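PDB 4R3L: N-alpha-acetyltransferase from Sulfolobus solfataricus P2, which transfers the acetyl group of acetyl-CoA to the free alpha-amino group at protein N termini, preferring those that begin with serine. Local coordinates for residues Y40-H45 with V63-P68; R15-D20 with L51-A56; L31-N36 with S91-E96. All coordinates share one frame; numbering follows the deposited sequence.

Contact 1 (Y40-H45 with V63-P68)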
loop_
_atom_site.group_PDB
_atom_site.type_symbol
_atom_site.label_atom_id
_atom_site.label_comp_id
_atom_site.label_asym_id
_atom_site.label_seq_id
_atom_site.Cartn_x
_atom_site.Cartn_y
_atom_site.Cartn_z
ATOM N N TYR A 40 -10.074 -11.046 9.110
ATOM C CA TYR A 40 -10.680 -11.535 7.875
ATOM C C TYR A 40 -10.382 -10.617 6.685
ATOM O O TYR A 40 -10.356 -11.052 5.536
ATOM C CB TYR A 40 -12.200 -11.713 8.033
ATOM C CG TYR A 40 -13.007 -10.441 8.170
ATOM C CD1 TYR A 40 -13.338 -9.680 7.050
ATOM C CD2 TYR A 40 -13.497 -10.040 9.410
ATOM C CE1 TYR A 40 -14.096 -8.527 7.163
ATOM C CE2 TYR A 40 -14.271 -8.884 9.536
ATOM C CZ TYR A 40 -14.552 -8.132 8.399
ATOM O OH TYR A 40 -15.299 -6.982 8.487
ATOM N N PHE A 41 -10.178 -9.338 6.975
ATOM C CA PHE A 41 -9.844 -8.361 5.938
ATOM C C PHE A 41 -8.469 -8.700 5.332
ATOM O O PHE A 41 -8.315 -8.751 4.108
ATOM C CB PHE A 41 -9.875 -6.968 6.547
ATOM C CG PHE A 41 -9.695 -5.845 5.568
ATOM C CD1 PHE A 41 -10.796 -5.211 5.013
ATOM C CD2 PHE A 41 -8.427 -5.368 5.265
ATOM C CE1 PHE A 41 -10.638 -4.145 4.138
ATOM C CE2 PHE A 41 -8.262 -4.303 4.384
ATOM C CZ PHE A 41 -9.378 -3.690 3.827
ATOM N N PHE A 42 -7.484 -8.944 6.185
ATOM C CA PHE A 42 -6.153 -9.315 5.703
ATOM C C PHE A 42 -6.229 -10.619 4.921
ATOM O O PHE A 42 -5.634 -10.740 3.860
ATOM C CB PHE A 42 -5.158 -9.428 6.858
ATOM C CG PHE A 42 -4.800 -8.104 7.474
ATOM C CD1 PHE A 42 -3.807 -7.314 6.908
ATOM C CD2 PHE A 42 -5.455 -7.641 8.602
ATOM C CE1 PHE A 42 -3.468 -6.092 7.470
ATOM C CE2 PHE A 42 -5.124 -6.409 9.159
ATOM C CZ PHE A 42 -4.134 -5.644 8.590
ATOM N N VAL A 43 -7.008 -11.583 5.416
ATOM C CA VAL A 43 -7.099 -12.876 4.751
ATOM C C VAL A 43 -7.698 -12.744 3.358
ATOM O O VAL A 43 -7.197 -13.349 2.402
ATOM C CB VAL A 43 -7.928 -13.887 5.602
ATOM C CG1 VAL A 43 -8.292 -15.124 4.780
ATOM C CG2 VAL A 43 -7.135 -14.273 6.819
ATOM N N GLU A 44 -8.748 -11.942 3.214
ATOM C CA GLU A 44 -9.377 -11.836 1.906
ATOM C C GLU A 44 -8.476 -11.137 0.902
ATOM O O GLU A 44 -8.465 -11.491 -0.269
ATOM C CB GLU A 44 -10.716 -11.124 2.004
ATOM C CG GLU A 44 -11.738 -12.067 2.634
ATOM C CD GLU A 44 -13.098 -11.453 2.818
ATOM O OE1 GLU A 44 -13.455 -11.177 3.982
ATOM O OE2 GLU A 44 -13.819 -11.292 1.812
ATOM N N HIS A 45 -7.734 -10.134 1.352
ATOM C CA HIS A 45 -6.828 -9.457 0.423
ATOM C C HIS A 45 -5.678 -10.379 0.034
ATOM O O HIS A 45 -5.200 -10.338 -1.105
ATOM C CB HIS A 45 -6.306 -8.148 1.032
ATOM C CG HIS A 45 -7.320 -7.049 1.035
ATOM N ND1 HIS A 45 -8.457 -7.092 1.812
ATOM C CD2 HIS A 45 -7.385 -5.893 0.331
ATOM C CE1 HIS A 45 -9.177 -6.003 1.598
ATOM N NE2 HIS A 45 -8.544 -5.255 0.712
ATOM N N VAL A 63 8.891 -7.659 9.244
ATOM C CA VAL A 63 9.115 -6.318 9.764
ATOM C C VAL A 63 8.384 -5.239 8.963
ATOM O O VAL A 63 8.416 -4.062 9.318
ATOM C CB VAL A 63 10.614 -5.969 9.796
ATOM C CG1 VAL A 63 11.342 -6.913 10.736
ATOM C CG2 VAL A 63 11.208 -6.020 8.375
ATOM N N GLY A 64 7.716 -5.637 7.887
ATOM C CA GLY A 64 6.980 -4.684 7.078
ATOM C C GLY A 64 6.088 -5.404 6.102
ATOM O O GLY A 64 6.277 -6.596 5.869
ATOM N N TYR A 65 5.099 -4.705 5.544
ATOM C CA TYR A 65 4.234 -5.353 4.573
ATOM C C TYR A 65 3.597 -4.324 3.676
ATOM O O TYR A 65 3.554 -3.133 4.008
ATOM C CB TYR A 65 3.147 -6.186 5.283
ATOM C CG TYR A 65 2.124 -5.317 5.966
ATOM C CD1 TYR A 65 0.974 -4.918 5.303
ATOM C CD2 TYR A 65 2.319 -4.871 7.270
ATOM C CE1 TYR A 65 0.035 -4.105 5.924
ATOM C CE2 TYR A 65 1.391 -4.049 7.897
ATOM C CZ TYR A 65 0.260 -3.661 7.215
ATOM O OH TYR A 65 -0.678 -2.856 7.833
ATOM N N ILE A 66 3.074 -4.791 2.550
ATOM C CA ILE A 66 2.228 -3.962 1.713
ATOM C C ILE A 66 1.035 -4.789 1.266
ATOM O O ILE A 66 1.195 -5.883 0.737
ATOM C CB ILE A 66 2.993 -3.396 0.484
ATOM C CG1 ILE A 66 2.071 -2.494 -0.350
ATOM C CG2 ILE A 66 3.596 -4.524 -0.374
ATOM C CD1 ILE A 66 2.820 -1.732 -1.460
ATOM N N MET A 67 -0.163 -4.257 1.504
ATOM C CA MET A 67 -1.398 -4.960 1.165
ATOM C C MET A 67 -2.126 -4.227 0.059
ATOM O O MET A 67 -2.496 -3.070 0.235
ATOM C CB MET A 67 -2.300 -5.077 2.409
ATOM C CG MET A 67 -3.667 -5.611 2.113
ATOM S SD MET A 67 -4.540 -6.103 3.644
ATOM C CE MET A 67 -4.654 -4.527 4.492
ATOM N N PRO A 68 -2.339 -4.897 -1.085
ATOM C CA PRO A 68 -2.923 -4.283 -2.269
ATOM C C PRO A 68 -4.402 -4.615 -2.444
ATOM O O PRO A 68 -4.914 -5.545 -1.809
ATOM C CB PRO A 68 -2.113 -4.927 -3.397
ATOM C CG PRO A 68 -2.021 -6.360 -2.920
ATOM C CD PRO A 68 -1.862 -6.265 -1.390
#
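Met67 reaches from strand 61-72 to helix 39-49 and meets three of its aromatic side chains, those of Phe41, Phe42 and His45. Its CG stands anti to the backbone N (chi1 172°), and the chain stays extended until a bend at chi3 (63°) turns the terminal methyl toward the two phenylalanines. The methyl CE lies in the plane of the Phe41 ring, at its edge, 3.6 Å from CE2. The same methyl also meets Phe42 CE1, while the sulfur SD sits 3.6 Å from Phe42 CD1, a Met-aromatic contact in which the sulfur approaches the ring obliquely. One turn on from Phe41, SD lies 3.8 Å from His45 CB. The Met67 chain crosses the side chains of Phe42 and His45 at about a right angle. Beside it the edge of the imidazole meets a carbonyl, His45 CD2 lying 3.3 Å from Pro68 O.

Away from this tight cluster the contact thins out. Phe42 CE1 comes only within 4.3 Å of Tyr65 OH, whose hydrogen bonds go to Ser91 and Asn29. The outer side of the helix, with the exposed Tyr40 and Glu44, takes no part. Ile22, Ile25 and Ile26 of helix 22-32 pack on Phe42, and the Phe41 ring stacks on substrate-binding Tyr37.

The imidazole is held within the helix: His45 ND1 donates to Phe41 O at 2.8 Å, and the backbone N of His45 reaches that oxygen from the opposite face of the carbonyl plane. Pro68 O is buried with no hydrogen-bonding partner. With no hydrogen bond between helix and strand, cohesion rests on apolar and sulfur-aromatic packing, with His45 ND1 and N both spent on Phe41 O of their own helix.

Contact 2 (R15-D20 with L51-A56)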
loop_
_atom_site.group_PDB
_atom_site.type_symbol
_atom_site.label_atom_id
_atom_site.label_comp_id
_atom_site.label_asym_id
_atom_site.label_seq_id
_atom_site.Cartn_x
_atom_site.Cartn_y
_atom_site.Cartn_z
ATOM N N ARG A 15 9.377 -11.289 0.275
ATOM C CA ARG A 15 8.694 -12.381 -0.379
ATOM C C ARG A 15 7.186 -12.132 -0.347
ATOM O O ARG A 15 6.695 -11.244 0.366
ATOM C CB ARG A 15 9.033 -13.715 0.286
ATOM C CG ARG A 15 8.681 -13.775 1.752
ATOM C CD ARG A 15 8.787 -15.203 2.265
ATOM N NE ARG A 15 8.555 -15.277 3.704
ATOM C CZ ARG A 15 7.355 -15.168 4.267
ATOM N NH1 ARG A 15 6.283 -14.965 3.505
ATOM N NH2 ARG A 15 7.226 -15.253 5.584
ATOM N N ASN A 16 6.451 -12.875 -1.151
ATOM C CA ASN A 16 4.996 -12.791 -1.045
ATOM C C ASN A 16 4.511 -13.207 0.347
ATOM O O ASN A 16 5.088 -14.103 1.001
ATOM C CB ASN A 16 4.346 -13.639 -2.140
ATOM C CG ASN A 16 4.463 -12.998 -3.507
ATOM O OD1 ASN A 16 5.344 -13.336 -4.295
ATOM N ND2 ASN A 16 3.583 -12.054 -3.790
ATOM N N ALA A 17 3.475 -12.520 0.826
ATOM C CA ALA A 17 2.876 -12.867 2.096
ATOM C C ALA A 17 2.218 -14.237 2.041
ATOM O O ALA A 17 1.729 -14.652 0.985
ATOM C CB ALA A 17 1.849 -11.809 2.495
ATOM N N ARG A 18 2.180 -14.908 3.189
ATOM C CA ARG A 18 1.505 -16.202 3.343
ATOM C C ARG A 18 0.555 -16.136 4.530
ATOM O O ARG A 18 0.707 -15.262 5.381
ATOM C CB ARG A 18 2.533 -17.324 3.541
ATOM C CG ARG A 18 3.581 -17.406 2.417
ATOM C CD ARG A 18 4.651 -18.455 2.724
ATOM N NE ARG A 18 5.185 -18.302 4.077
ATOM C CZ ARG A 18 5.953 -19.203 4.683
ATOM N NH1 ARG A 18 6.278 -20.328 4.056
ATOM N NH2 ARG A 18 6.394 -18.983 5.917
ATOM N N MET A 19 -0.389 -17.073 4.618
ATOM C CA MET A 19 -1.376 -17.042 5.703
ATOM C C MET A 19 -0.730 -16.953 7.079
ATOM O O MET A 19 -1.217 -16.246 7.954
ATOM C CB MET A 19 -2.282 -18.273 5.637
ATOM C CG MET A 19 -3.291 -18.204 4.520
ATOM S SD MET A 19 -4.560 -16.956 4.830
ATOM C CE MET A 19 -5.382 -17.674 6.266
ATOM N N ASP A 20 0.387 -17.649 7.255
ATOM C CA ASP A 20 1.069 -17.670 8.538
ATOM C C ASP A 20 1.763 -16.358 8.888
ATOM O O ASP A 20 2.236 -16.197 10.010
ATOM C CB ASP A 20 2.074 -18.824 8.568
ATOM C CG ASP A 20 1.392 -20.186 8.700
ATOM O OD1 ASP A 20 0.138 -20.232 8.686
ATOM O OD2 ASP A 20 2.100 -21.212 8.810
ATOM N N LEU A 51 -0.661 -12.008 -5.182
ATOM C CA LEU A 51 0.560 -11.872 -5.976
ATOM C C LEU A 51 1.215 -10.513 -5.783
ATOM O O LEU A 51 2.431 -10.359 -6.018
ATOM C CB LEU A 51 0.268 -12.109 -7.453
ATOM C CG LEU A 51 -0.179 -13.548 -7.725
ATOM C CD1 LEU A 51 -0.611 -13.716 -9.157
ATOM C CD2 LEU A 51 0.962 -14.493 -7.389
ATOM N N ALA A 52 0.429 -9.533 -5.337
ATOM C CA ALA A 52 0.957 -8.180 -5.125
ATOM C C ALA A 52 1.081 -7.825 -3.630
ATOM O O ALA A 52 1.375 -6.665 -3.278
ATOM C CB ALA A 52 0.067 -7.139 -5.865
ATOM N N PHE A 53 0.892 -8.830 -2.769
ATOM C CA PHE A 53 0.919 -8.680 -1.310
ATOM C C PHE A 53 2.285 -9.183 -0.831
ATOM O O PHE A 53 2.565 -10.392 -0.846
ATOM C CB PHE A 53 -0.225 -9.523 -0.671
ATOM C CG PHE A 53 -0.597 -9.171 0.754
ATOM C CD1 PHE A 53 -1.941 -9.308 1.166
ATOM C CD2 PHE A 53 0.323 -8.673 1.663
ATOM C CE1 PHE A 53 -2.317 -8.996 2.470
ATOM C CE2 PHE A 53 -0.063 -8.351 2.973
ATOM C CZ PHE A 53 -1.386 -8.515 3.366
ATOM N N PHE A 54 3.154 -8.270 -0.423
ATOM C CA PHE A 54 4.489 -8.669 -0.022
ATOM C C PHE A 54 4.777 -8.390 1.447
ATOM O O PHE A 54 4.185 -7.496 2.052
ATOM C CB PHE A 54 5.523 -7.953 -0.891
ATOM C CG PHE A 54 5.568 -8.435 -2.314
ATOM C CD1 PHE A 54 6.451 -9.452 -2.686
ATOM C CD2 PHE A 54 4.767 -7.869 -3.292
ATOM C CE1 PHE A 54 6.509 -9.890 -4.010
ATOM C CE2 PHE A 54 4.813 -8.318 -4.605
ATOM C CZ PHE A 54 5.684 -9.324 -4.964
ATOM N N VAL A 55 5.703 -9.163 2.006
ATOM C CA VAL A 55 6.248 -8.874 3.324
ATOM C C VAL A 55 7.759 -8.695 3.230
ATOM O O VAL A 55 8.388 -9.222 2.321
ATOM C CB VAL A 55 5.943 -9.988 4.341
ATOM C CG1 VAL A 55 4.438 -9.985 4.743
ATOM C CG2 VAL A 55 6.385 -11.348 3.796
ATOM N N ALA A 56 8.305 -7.923 4.165
ATOM C CA ALA A 56 9.745 -7.756 4.344
ATOM C C ALA A 56 10.145 -8.568 5.550
ATOM O O ALA A 56 9.478 -8.505 6.591
ATOM C CB ALA A 56 10.111 -6.304 4.553
#
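Arg15 and Val55 form an antiparallel hydrogen-bonded pair, Val55 N donating to Arg15 O at 2.8 Å and Arg15 N to Val55 O. Beyond them Ala17 N donates to Phe53 O at 2.9 Å, continuing the pairing past the last residue of strand 13-16.

The Asn16 side chain leaves the strand with its CB 3.9 Å from Phe53 O. Chi1 of -74° sets CG beside the backbone N, where it lies 3.8 Å from Phe54 CE1. The amide then runs alongside the Phe54 ring, the two planes 34° apart: OD1 is 3.6 Å from CE1, and ND2 stands over one face, offset toward the rim. From there ND2 gives a weak hydrogen bond to Leu51 O at 3.0 Å and another weak one to Gly50 O.

Arg15 lies beside Val55, whose CG2 lies over one face of the guanidinium, toward its rim near NH1, while Arg18 NE is over the opposite face, likewise offset toward the rim. NH1 donates to Asn16 O close to the guanidinium plane, and NH2 makes a salt bridge with Asp21, two bonds that together would limit the group's rotation. Ala17 CB packs on Phe53 CD2 and Val55 CG1 and also touches Leu46 of helix 39-49. The pairing is that of the N-terminal edge strand of a GNAT fold, laid antiparallel against the second strand of its mixed sheet.

Contact 3 (L31-N36 with S91-E96). With COA (coenzyme A), chain C.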
loop_
_atom_site.group_PDB
_atom_site.type_symbol
_atom_site.label_atom_id
_atom_site.label_comp_id
_atom_site.label_asym_id
_atom_site.label_seq_id
_atom_site.Cartn_x
_atom_site.Cartn_y
_atom_site.Cartn_z
ATOM N N LEU A 31 0.572 -1.442 15.705
ATOM C CA LEU A 31 1.606 -0.574 16.262
ATOM C C LEU A 31 1.898 0.687 15.443
ATOM O O LEU A 31 2.401 1.675 15.982
ATOM C CB LEU A 31 2.908 -1.356 16.426
ATOM C CG LEU A 31 2.966 -2.383 17.557
ATOM C CD1 LEU A 31 4.221 -3.232 17.440
ATOM C CD2 LEU A 31 2.922 -1.680 18.897
ATOM N N THR A 32 1.599 0.663 14.149
ATOM C CA THR A 32 2.094 1.719 13.272
ATOM C C THR A 32 1.005 2.533 12.601
ATOM O O THR A 32 1.283 3.596 12.060
ATOM C CB THR A 32 3.001 1.149 12.159
ATOM O OG1 THR A 32 2.244 0.247 11.351
ATOM C CG2 THR A 32 4.181 0.419 12.748
ATOM N N LEU A 33 -0.231 2.045 12.632
ATOM C CA LEU A 33 -1.304 2.680 11.881
ATOM C C LEU A 33 -2.595 2.797 12.707
ATOM O O LEU A 33 -2.797 2.050 13.662
ATOM C CB LEU A 33 -1.567 1.902 10.587
ATOM C CG LEU A 33 -0.475 1.994 9.520
ATOM C CD1 LEU A 33 -0.677 0.951 8.440
ATOM C CD2 LEU A 33 -0.457 3.389 8.907
ATOM N N PRO A 34 -3.466 3.751 12.342
ATOM C CA PRO A 34 -4.756 3.920 13.019
ATOM C C PRO A 34 -5.888 3.080 12.418
ATOM O O PRO A 34 -6.877 2.819 13.101
ATOM C CB PRO A 34 -5.042 5.408 12.832
ATOM C CG PRO A 34 -4.449 5.712 11.515
ATOM C CD PRO A 34 -3.188 4.871 11.425
ATOM N N GLU A 35 -5.748 2.687 11.155
ATOM C CA GLU A 35 -6.739 1.846 10.489
ATOM C C GLU A 35 -6.506 0.382 10.835
ATOM O O GLU A 35 -5.804 -0.328 10.117
ATOM C CB GLU A 35 -6.686 2.041 8.972
ATOM C CG GLU A 35 -6.582 3.494 8.524
ATOM C CD GLU A 35 -5.149 4.009 8.494
ATOM O OE1 GLU A 35 -4.220 3.205 8.250
ATOM O OE2 GLU A 35 -4.952 5.224 8.717
ATOM N N ASN A 36 -7.085 -0.073 11.938
ATOM C CA ASN A 36 -6.851 -1.437 12.380
ATOM C C ASN A 36 -7.930 -2.386 11.867
ATOM O O ASN A 36 -8.934 -2.650 12.520
ATOM C CB ASN A 36 -6.755 -1.496 13.898
ATOM C CG ASN A 36 -5.741 -0.516 14.449
ATOM O OD1 ASN A 36 -6.011 0.180 15.425
ATOM N ND2 ASN A 36 -4.572 -0.437 13.810
ATOM N N SER A 91 -2.684 -0.625 2.442
ATOM C CA SER A 91 -1.940 -0.437 3.666
ATOM C C SER A 91 -0.472 -0.764 3.422
ATOM O O SER A 91 -0.154 -1.750 2.762
ATOM C CB SER A 91 -2.543 -1.326 4.773
ATOM O OG SER A 91 -1.962 -1.070 6.035
ATOM N N ILE A 92 0.418 0.079 3.937
ATOM C CA ILE A 92 1.844 -0.221 3.939
ATOM C C ILE A 92 2.448 0.280 5.252
ATOM O O ILE A 92 2.153 1.384 5.716
ATOM C CB ILE A 92 2.560 0.394 2.706
ATOM C CG1 ILE A 92 4.033 -0.022 2.660
ATOM C CG2 ILE A 92 2.435 1.920 2.677
ATOM C CD1 ILE A 92 4.751 0.496 1.421
ATOM N N ALA A 93 3.256 -0.551 5.880
ATOM C CA ALA A 93 3.875 -0.160 7.132
ATOM C C ALA A 93 5.192 -0.895 7.333
ATOM O O ALA A 93 5.375 -2.004 6.836
ATOM C CB ALA A 93 2.931 -0.434 8.294
ATOM N N VAL A 94 6.106 -0.262 8.063
ATOM C CA VAL A 94 7.399 -0.846 8.388
ATOM C C VAL A 94 7.687 -0.579 9.862
ATOM O O VAL A 94 7.488 0.545 10.321
ATOM C CB VAL A 94 8.524 -0.243 7.507
ATOM C CG1 VAL A 94 9.891 -0.796 7.897
ATOM C CG2 VAL A 94 8.241 -0.475 6.018
ATOM N N LEU A 95 8.122 -1.596 10.604
ATOM C CA LEU A 95 8.461 -1.410 12.024
ATOM C C LEU A 95 9.502 -0.290 12.163
ATOM O O LEU A 95 10.435 -0.207 11.362
ATOM C CB LEU A 95 8.987 -2.711 12.645
ATOM C CG LEU A 95 7.968 -3.820 12.934
ATOM C CD1 LEU A 95 8.632 -5.073 13.464
ATOM C CD2 LEU A 95 6.901 -3.332 13.906
ATOM N N GLU A 96 9.325 0.566 13.171
ATOM C CA GLU A 96 10.168 1.753 13.369
ATOM C C GLU A 96 11.662 1.450 13.345
ATOM O O GLU A 96 12.437 2.199 12.756
ATOM C CB GLU A 96 9.819 2.443 14.694
ATOM C CG GLU A 96 10.526 3.792 14.908
ATOM C CD GLU A 96 11.927 3.657 15.498
ATOM O OE1 GLU A 96 12.180 2.674 16.228
ATOM O OE2 GLU A 96 12.780 4.529 15.225
HETATM N N1A COA C . 11.442 11.871 6.610
HETATM C C2A COA C . 11.752 12.303 5.370
HETATM N N3A COA C . 11.774 11.459 4.336
HETATM C C4A COA C . 11.484 10.133 4.512
HETATM C C5A COA C . 11.163 9.657 5.775
HETATM C C6A COA C . 11.148 10.567 6.843
HETATM N N6A COA C . 10.813 10.110 8.187
HETATM N N7A COA C . 10.917 8.294 5.653
HETATM C C8A COA C . 11.091 7.956 4.345
HETATM N N9A COA C . 11.424 9.057 3.643
HETATM C C1B COA C . 11.723 9.132 2.203
HETATM C C2B COA C . 13.166 9.377 2.001
HETATM O O2B COA C . 13.384 10.063 0.820
HETATM C C3B COA C . 13.697 8.041 1.857
HETATM O O3B COA C . 14.927 8.109 1.253
HETATM P P3B COA C . 16.222 8.092 2.139
HETATM O O7A COA C . 17.440 7.757 1.280
HETATM O O8A COA C . 16.081 7.060 3.186
HETATM O O9A COA C . 16.408 9.433 2.782
HETATM C C4B COA C . 12.675 7.421 0.996
HETATM O O4B COA C . 11.458 7.896 1.515
HETATM C C5B COA C . 12.680 5.953 1.099
HETATM O O5B COA C . 12.199 5.489 2.329
HETATM P P1A COA C . 12.165 3.979 2.789
HETATM O O1A COA C . 13.378 3.631 3.609
HETATM O O2A COA C . 12.008 3.108 1.611
HETATM O O3A COA C . 10.882 3.959 3.739
HETATM P P2A COA C . 10.729 3.152 5.086
HETATM O O4A COA C . 11.462 3.819 6.238
HETATM O O5A COA C . 11.152 1.730 4.898
HETATM O O6A COA C . 9.160 3.152 5.441
HETATM C CBP COA C . 7.042 4.286 5.869
HETATM C CCP COA C . 8.419 4.276 5.140
HETATM C CDP COA C . 6.330 5.577 5.564
HETATM C CEP COA C . 6.240 3.098 5.343
HETATM C CAP COA C . 7.359 4.140 7.341
HETATM O OAP COA C . 7.867 5.340 7.928
HETATM C C9P COA C . 6.185 3.720 8.205
HETATM O O9P COA C . 5.881 2.504 8.328
HETATM N N8P COA C . 5.394 4.685 8.939
HETATM C C7P COA C . 4.259 4.321 9.781
HETATM C C6P COA C . 3.096 3.654 8.991
HETATM C C5P COA C . 2.652 4.484 7.790
HETATM O O5P COA C . 2.447 5.714 7.954
HETATM N N4P COA C . 2.498 3.856 6.476
HETATM C C3P COA C . 2.091 4.646 5.331
HETATM C C2P COA C . 0.673 5.201 5.311
HETATM S S1P COA C . 0.026 5.788 3.779
#
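Chi1 of 62° turns Thr32 OG1 between the backbone N and the carbonyl carbon, against Ala93 CB at 3.2 Å, and chi1 of -70° sets Leu33 CG beside its own backbone N, facing the strand and coenzyme A. OG1 is hydrogen-bonded to Ile28 O one helical turn back; its approach to Ala93 CB is a packing contact. The two methyls of Leu33 divide their work: CD1 packs on Ala93 CB and on Ser91 OG (3.4 Å), whose hydrogen bond goes to Tyr65 OH, while CD2 meets C5P of coenzyme A at 3.5 Å. An alanine here would probably open a gap between the end of helix 22-32 and the strand with its bound cofactor, leaving Ser91 OG, Ala93 CB and the pantetheine carbons C5P and C6P without this packing.

The pantetheine arm pairs with the strand as a neighbouring strand would, as in other GNAT enzymes. COA N4P donates to Ile92 O at 2.6 Å, and Val94 N donates to COA O9P at 2.8 Å. Glu35, important for substrate specificity, packs on the bound peptide.

Toward the exposed end Leu31 CD1 meets Leu95 CD2 only loosely, at 4.4 Å. Behind Ile92 and Val94 lies helix 103-119; on the other side of strand 83-94, helix 22-32 ends over Ser91 and Ala93, and strand 61-72 is the neighbour of strand 83-94 in the sheet.

How the contacts relate
From the N terminus, strand 13-16 enters the sheet first, and contact 2 closes a long loop by pairing it with strand 54-58 after helices 22-32 and 39-49 have passed. Contact 3 starts inside that loop, at the end of helix 22-32, and closes far later on strand 83-94, so these two cross. Contact 1, from helix 39-49 to strand 61-72, falls wholly within the span of contact 3 but crosses contact 2. Strand 61-72 lies between strands 54-58 and 83-94, hydrogen-bonded from Val63 and Gly64 to Ala56 and from Met67 to Ser91. Together the contacts tie both early helices to four consecutive strands, from the sheet edge to the cofactor.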